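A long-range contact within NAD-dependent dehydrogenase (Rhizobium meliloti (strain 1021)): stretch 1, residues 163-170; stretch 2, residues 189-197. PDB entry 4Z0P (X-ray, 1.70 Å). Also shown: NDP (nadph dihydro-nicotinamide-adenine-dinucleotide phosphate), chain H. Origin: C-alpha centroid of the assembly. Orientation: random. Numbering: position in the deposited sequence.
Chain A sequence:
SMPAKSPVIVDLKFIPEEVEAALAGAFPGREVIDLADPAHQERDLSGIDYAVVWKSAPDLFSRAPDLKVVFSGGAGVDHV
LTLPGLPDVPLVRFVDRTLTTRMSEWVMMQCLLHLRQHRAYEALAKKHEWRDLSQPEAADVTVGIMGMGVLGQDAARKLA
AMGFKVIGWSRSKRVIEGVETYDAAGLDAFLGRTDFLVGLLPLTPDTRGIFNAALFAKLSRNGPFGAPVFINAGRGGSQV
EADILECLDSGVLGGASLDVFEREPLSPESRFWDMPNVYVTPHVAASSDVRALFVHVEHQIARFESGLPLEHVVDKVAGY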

# COMPACT_ATOMS: atom_id res chain seq x y z
N GLY A 163 5.46 -8.96 2.84
CA GLY A 163 4.98 -10.21 3.43
C GLY A 163 4.16 -11.10 2.49
O GLY A 163 3.87 -12.23 2.85
N PHE A 164 3.77 -10.61 1.31
CA PHE A 164 3.04 -11.46 0.38
C PHE A 164 3.88 -12.65 -0.08
O PHE A 164 5.10 -12.56 -0.18
CB PHE A 164 2.58 -10.69 -0.86
CG PHE A 164 1.49 -9.69 -0.59
CD1 PHE A 164 0.17 -10.10 -0.55
CD2 PHE A 164 1.78 -8.33 -0.42
CE1 PHE A 164 -0.86 -9.20 -0.30
CE2 PHE A 164 0.75 -7.42 -0.17
CZ PHE A 164 -0.57 -7.85 -0.12
N LYS A 165 3.21 -13.77 -0.34
CA LYS A 165 3.82 -14.83 -1.13
C LYS A 165 3.75 -14.37 -2.56
O LYS A 165 2.68 -13.96 -3.01
CB LYS A 165 3.08 -16.15 -0.91
CG LYS A 165 3.62 -17.31 -1.73
CD LYS A 165 4.78 -18.01 -1.04
CE LYS A 165 5.30 -19.16 -1.89
NZ LYS A 165 5.93 -18.68 -3.14
N VAL A 166 4.85 -14.48 -3.29
CA VAL A 166 4.88 -13.95 -4.66
C VAL A 166 5.45 -14.98 -5.59
O VAL A 166 6.48 -15.59 -5.30
CB VAL A 166 5.71 -12.65 -4.75
CG1 VAL A 166 5.64 -12.10 -6.16
CG2 VAL A 166 5.23 -11.60 -3.77
N ILE A 167 4.78 -15.16 -6.72
CA ILE A 167 5.30 -15.96 -7.81
C ILE A 167 5.18 -15.17 -9.11
O ILE A 167 4.35 -14.28 -9.22
CB ILE A 167 4.59 -17.33 -7.92
CG1 ILE A 167 3.07 -17.17 -8.15
CG2 ILE A 167 4.85 -18.15 -6.68
CD1 ILE A 167 2.29 -18.47 -8.27
N GLY A 168 5.96 -15.56 -10.11
CA GLY A 168 6.01 -14.84 -11.38
C GLY A 168 5.92 -15.75 -12.59
O GLY A 168 6.30 -16.92 -12.52
N TRP A 169 5.44 -15.18 -13.69
CA TRP A 169 5.35 -15.90 -14.96
C TRP A 169 5.78 -15.00 -16.10
O TRP A 169 5.46 -13.81 -16.13
CB TRP A 169 3.91 -16.38 -15.18
CG TRP A 169 3.67 -17.07 -16.48
CD1 TRP A 169 3.83 -18.40 -16.74
CD2 TRP A 169 3.22 -16.47 -17.71
NE1 TRP A 169 3.49 -18.68 -18.05
CE2 TRP A 169 3.13 -17.51 -18.67
CE3 TRP A 169 2.89 -15.17 -18.09
CZ2 TRP A 169 2.68 -17.28 -19.98
CZ3 TRP A 169 2.46 -14.94 -19.41
CH2 TRP A 169 2.37 -15.99 -20.34
N SER A 170 6.52 -15.58 -17.04
CA SER A 170 6.86 -14.88 -18.29
C SER A 170 7.23 -15.93 -19.30
O SER A 170 7.18 -17.13 -19.00
CB SER A 170 7.98 -13.86 -18.07
OG SER A 170 9.14 -14.48 -17.53
PA NDP H . 9.73 -5.44 -19.99
O1A NDP H . 10.00 -5.57 -21.48
O2A NDP H . 10.89 -5.18 -19.09
O5B NDP H . 9.04 -6.80 -19.55
C5B NDP H . 8.04 -7.46 -20.30
C4B NDP H . 7.83 -8.82 -19.69
O4B NDP H . 6.71 -9.40 -20.35
C3B NDP H . 9.00 -9.79 -19.89
O3B NDP H . 9.10 -10.59 -18.71
C2B NDP H . 8.56 -10.62 -21.07
O2B NDP H . 9.09 -11.93 -21.11
C1B NDP H . 7.08 -10.70 -20.79
N9A NDP H . 6.35 -11.09 -22.02
C8A NDP H . 6.18 -10.41 -23.17
N7A NDP H . 5.47 -11.07 -24.06
C5A NDP H . 5.17 -12.24 -23.44
C6A NDP H . 4.45 -13.39 -23.85
N6A NDP H . 3.87 -13.49 -25.07
N1A NDP H . 4.33 -14.42 -22.97
C2A NDP H . 4.91 -14.32 -21.76
N3A NDP H . 5.61 -13.29 -21.27
C4A NDP H . 5.70 -12.27 -22.17
O3 NDP H . 8.57 -4.32 -19.89
PN NDP H . 8.33 -3.43 -18.56
O1N NDP H . 8.30 -4.30 -17.35
O2N NDP H . 9.23 -2.24 -18.57
O5D NDP H . 6.89 -2.86 -18.94
C5D NDP H . 5.81 -3.76 -19.07
C4D NDP H . 4.59 -3.06 -19.65
O4D NDP H . 3.96 -2.25 -18.65
C3D NDP H . 4.84 -2.07 -20.77
O3D NDP H . 5.02 -2.76 -22.03
C2D NDP H . 3.63 -1.16 -20.79
O2D NDP H . 2.62 -1.68 -21.67
C1D NDP H . 3.14 -1.30 -19.32
N1N NDP H . 3.17 -0.04 -18.59
C2N NDP H . 2.00 0.54 -18.11
C3N NDP H . 2.01 1.71 -17.41
C7N NDP H . 0.79 2.28 -16.75
O7N NDP H . 0.83 3.47 -16.37
N7N NDP H . -0.29 1.54 -16.60
C4N NDP H . 3.30 2.42 -17.20
C5N NDP H . 4.49 1.74 -17.77
C6N NDP H . 4.41 0.58 -18.39
P2B NDP H . 10.63 -12.19 -21.52
O1X NDP H . 11.41 -11.70 -20.33
O2X NDP H . 10.66 -13.70 -21.68
O3X NDP H . 10.88 -11.42 -22.77
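Stretch 2 189-197: AFLGRTDFL

Stretch 1 leaves a helix at G163, which has positive phi and belongs to a Schellman motif, and then runs as a strand from K165 to W169. Stretch 2 begins inside a helix, passes through T194 and D195, and enters a strand at F196. The helix runs roughly antiparallel to the strand, with a signed crossing angle of -151° and a closest axis approach of 9.2 Å. The backbones come nearest at W169 and F190, whose CA atoms are 7.1 Å apart. No hydrogen bond joins the stretches, so the contact rests on packing.

I167 and F190 bury the most surface. I167 CD1 lies 3.7 Å from F190 CD2, 3.8 Å from R193 CB and 3.7 Å from T194 OG1. T194 OG1 is occupied within its own stretch, donating to F190 O at 2.8 Å. W169 CB sits over one face of the F190 ring, 3.6 Å from its centroid, in a CH-pi contact. The end of the W169 side chain leads away, and its CH2 reaches NDP C2A at 3.4 Å. The CA-to-CB bond of V166 points away from stretch 2. At the strand's start, K165 NZ and R193 NH2 are 3.4 Å apart. Both are donors of like charge, hydrogen-bonded elsewhere in the structure. F164 CE1 meets F196 CE2 at 4.3 Å.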

# COMPACT_ATOMS: atom_id res chain seq x y z
N ALA A 189 -0.06 -24.08 -13.94
CA ALA A 189 0.37 -24.35 -12.57
C ALA A 189 0.47 -23.04 -11.78
O ALA A 189 0.05 -22.95 -10.62
CB ALA A 189 1.71 -25.07 -12.58
N PHE A 190 1.03 -22.02 -12.43
CA PHE A 190 1.11 -20.67 -11.87
C PHE A 190 -0.27 -20.09 -11.53
O PHE A 190 -0.47 -19.62 -10.42
CB PHE A 190 1.93 -19.77 -12.83
CG PHE A 190 1.69 -18.29 -12.66
CD1 PHE A 190 0.67 -17.67 -13.36
CD2 PHE A 190 2.52 -17.50 -11.88
CE1 PHE A 190 0.45 -16.30 -13.22
CE2 PHE A 190 2.32 -16.13 -11.76
CZ PHE A 190 1.27 -15.53 -12.43
N LEU A 191 -1.21 -20.17 -12.47
CA LEU A 191 -2.56 -19.63 -12.23
C LEU A 191 -3.24 -20.32 -11.06
O LEU A 191 -3.85 -19.66 -10.22
CB LEU A 191 -3.43 -19.78 -13.48
CG LEU A 191 -3.00 -18.93 -14.68
CD1 LEU A 191 -3.75 -19.39 -15.93
CD2 LEU A 191 -3.23 -17.44 -14.44
N GLY A 192 -3.12 -21.65 -10.98
CA GLY A 192 -3.78 -22.41 -9.93
C GLY A 192 -3.30 -22.10 -8.52
O GLY A 192 -4.01 -22.38 -7.56
N ARG A 193 -2.11 -21.51 -8.40
CA ARG A 193 -1.57 -21.05 -7.12
C ARG A 193 -1.89 -19.58 -6.79
O ARG A 193 -1.65 -19.16 -5.67
CB ARG A 193 -0.06 -21.17 -7.12
CG ARG A 193 0.45 -22.59 -7.13
CD ARG A 193 1.97 -22.57 -7.09
NE ARG A 193 2.48 -22.01 -5.85
CZ ARG A 193 3.76 -21.75 -5.59
NH1 ARG A 193 4.70 -21.98 -6.50
NH2 ARG A 193 4.12 -21.26 -4.42
N THR A 194 -2.42 -18.83 -7.76
CA THR A 194 -2.50 -17.39 -7.65
C THR A 194 -3.84 -16.95 -7.09
O THR A 194 -4.87 -17.27 -7.63
CB THR A 194 -2.25 -16.74 -9.02
OG1 THR A 194 -0.89 -17.00 -9.38
CG2 THR A 194 -2.47 -15.22 -8.94
N ASP A 195 -3.79 -16.17 -6.00
CA ASP A 195 -4.97 -15.51 -5.44
C ASP A 195 -5.21 -14.12 -6.01
O ASP A 195 -6.35 -13.75 -6.30
CB ASP A 195 -4.84 -15.38 -3.91
CG ASP A 195 -4.62 -16.71 -3.21
OD1 ASP A 195 -5.40 -17.66 -3.48
OD2 ASP A 195 -3.66 -16.83 -2.37
N PHE A 196 -4.16 -13.31 -6.09
CA PHE A 196 -4.21 -11.97 -6.70
C PHE A 196 -3.35 -12.02 -7.95
O PHE A 196 -2.13 -12.13 -7.84
CB PHE A 196 -3.62 -10.88 -5.79
CG PHE A 196 -4.40 -10.55 -4.52
CD1 PHE A 196 -5.56 -11.21 -4.13
CD2 PHE A 196 -3.90 -9.55 -3.68
CE1 PHE A 196 -6.22 -10.86 -2.95
CE2 PHE A 196 -4.54 -9.22 -2.49
CZ PHE A 196 -5.69 -9.87 -2.13
N LEU A 197 -3.97 -11.89 -9.12
CA LEU A 197 -3.26 -11.88 -10.39
C LEU A 197 -2.94 -10.45 -10.77
O LEU A 197 -3.85 -9.63 -10.88
CB LEU A 197 -4.12 -12.51 -11.48
CG LEU A 197 -3.48 -12.55 -12.88
CD1 LEU A 197 -2.24 -13.40 -12.88
CD2 LEU A 197 -4.47 -13.09 -13.90